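Local coordinates for Lmo2241 protein (Listeria monocytogenes, PDB 4HAM), which probably binds DNA as a transcription regulator of the GntR family, through a winged helix-turn-helix domain, at residues E61-R64 / I68-V71. Residues are numbered along the deposited sequence; the frame is centred on the assembly and turned at random. Where two conformers were deposited one is given.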
loop_
_atom_site.group_PDB
_atom_site.type_symbol
_atom_site.label_atom_id
_atom_site.label_comp_id
_atom_site.label_asym_id
_atom_site.label_seq_id
_atom_site.Cartn_x
_atom_site.Cartn_y
_atom_site.Cartn_z
ATOM N N GLU A 61 -13.561 -11.906 -3.137
ATOM C CA GLU A 61 -12.346 -11.183 -3.494
ATOM C C GLU A 61 -11.209 -12.155 -3.839
ATOM O O GLU A 61 -10.466 -11.941 -4.805
ATOM C CB GLU A 61 -11.938 -10.218 -2.377
ATOM C CG GLU A 61 -10.662 -9.431 -2.670
ATOM C CD GLU A 61 -10.768 -8.572 -3.929
ATOM O OE1 GLU A 61 -11.893 -8.133 -4.286
ATOM O OE2 GLU A 61 -9.715 -8.328 -4.563
ATOM N N LEU A 62 -11.102 -13.236 -3.073
ATOM C CA LEU A 62 -10.144 -14.292 -3.387
ATOM C C LEU A 62 -10.405 -14.927 -4.767
ATOM O O LEU A 62 -9.471 -15.212 -5.499
ATOM C CB LEU A 62 -10.150 -15.372 -2.306
ATOM C CG LEU A 62 -9.425 -14.978 -1.018
ATOM C CD1 LEU A 62 -9.848 -15.881 0.130
ATOM C CD2 LEU A 62 -7.921 -15.059 -1.252
ATOM N N GLU A 63 -11.665 -15.147 -5.120
ATOM C CA GLU A 63 -11.979 -15.706 -6.439
ATOM C C GLU A 63 -11.720 -14.691 -7.550
ATOM O O GLU A 63 -11.271 -15.045 -8.640
ATOM C CB GLU A 63 -13.426 -16.212 -6.498
ATOM C CG GLU A 63 -13.745 -16.986 -7.778
ATOM C CD GLU A 63 -14.779 -18.104 -7.589
ATOM O OE1 GLU A 63 -15.471 -18.132 -6.548
ATOM O OE2 GLU A 63 -14.895 -18.964 -8.489
ATOM N N ARG A 64 -12.000 -13.423 -7.274
ATOM C CA ARG A 64 -11.714 -12.366 -8.230
ATOM C C ARG A 64 -10.222 -12.344 -8.566
ATOM O O ARG A 64 -9.835 -12.197 -9.728
ATOM C CB ARG A 64 -12.143 -11.021 -7.655
ATOM C CG ARG A 64 -11.862 -9.844 -8.542
ATOM C CD ARG A 64 -12.069 -8.553 -7.772
ATOM N NE ARG A 64 -11.701 -7.371 -8.542
ATOM C CZ ARG A 64 -11.578 -6.156 -8.018
ATOM N NH1 ARG A 64 -11.784 -5.973 -6.722
ATOM N NH2 ARG A 64 -11.244 -5.126 -8.785
ATOM N N ILE A 68 -8.670 -18.625 -5.314
ATOM C CA ILE A 68 -9.528 -19.784 -5.080
ATOM C C ILE A 68 -10.536 -19.936 -6.217
ATOM O O ILE A 68 -10.714 -19.027 -7.031
ATOM C CB ILE A 68 -10.297 -19.681 -3.737
ATOM C CG1 ILE A 68 -11.327 -18.544 -3.775
ATOM C CG2 ILE A 68 -9.332 -19.512 -2.552
ATOM C CD1 ILE A 68 -12.148 -18.400 -2.477
ATOM N N ILE A 69 -11.186 -21.095 -6.267
ATOM C CA ILE A 69 -12.200 -21.386 -7.274
ATOM C C ILE A 69 -13.364 -22.111 -6.601
ATOM O O ILE A 69 -13.162 -23.012 -5.793
ATOM C CB ILE A 69 -11.612 -22.249 -8.434
ATOM C CG1 ILE A 69 -12.671 -22.536 -9.499
ATOM C CG2 ILE A 69 -10.999 -23.549 -7.906
ATOM C CD1 ILE A 69 -13.040 -21.330 -10.332
ATOM N N THR A 70 -14.588 -21.714 -6.926
ATOM C CA THR A 70 -15.761 -22.357 -6.348
ATOM C C THR A 70 -16.457 -23.230 -7.385
ATOM O O THR A 70 -16.751 -22.781 -8.491
ATOM C CB THR A 70 -16.761 -21.322 -5.779
ATOM O OG1 THR A 70 -16.143 -20.614 -4.699
ATOM C CG2 THR A 70 -18.019 -22.008 -5.260
ATOM N N VAL A 71 -16.707 -24.482 -7.026
ATOM C CA VAL A 71 -17.374 -25.409 -7.923
ATOM C C VAL A 71 -18.703 -25.788 -7.290
ATOM O O VAL A 71 -18.734 -26.427 -6.235
ATOM C CB VAL A 71 -16.529 -26.671 -8.165
ATOM C CG1 VAL A 71 -17.249 -27.606 -9.141
ATOM C CG2 VAL A 71 -15.156 -26.285 -8.700
#
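Glu-63 swings its chain away from its own amide nitrogen (chi1 -172°) and then bends at chi2, so that the carboxylate reaches from the last turn of helix 52-64 to Thr-70, the third residue of strand 68-71. In one of its two modelled conformers Thr-70 turns its hydroxyl to the same place, OG1 lying beside its own backbone N (chi1 -64°), which presents N and OG1 together to the two carboxylate oxygens. Thr-70 N donates to Glu-63 OE2 at 3.2 Å; the bond is fairly straight (164°), but the nitrogen stands well above the carboxylate plane. Glu-63 OE1 lies 3.2 Å from Thr-70 OG1, a hydrogen bond that remains doubtful; the hydroxyl also makes a weak hydrogen bond with Thr-76 OG1 on strand 75-78. The two side chains meet at about a right angle, and CD1 of Ile-69 comes up against Glu-63 OE2 at 3.5 Å. One helix residue thus grips an amide of the edge strand, while Ile-69 pairs through its backbone with Phe-77.

Next to these polar contacts the packing is apolar. The CG1-CD1 arm of Ile-68 lies against the flank of the helix's last turn, its CD1 packing 3.6 Å from CB of Leu-62, and its CG1 sits 3.7 Å from the backbone N of Glu-63. Leu-62 and Ile-68 are both buried: Leu-62 continues onto Val-20 and Ile-23 of helix 15-29, and Ile-68 onto Thr-76 and Ile-78. Helix 52-64 follows helix 41-48 as the probable recognition helix, and its short turn into the antiparallel hairpin 68-71/75-78 is the helix-to-wing junction of a GntR-type winged helix-turn-helix domain.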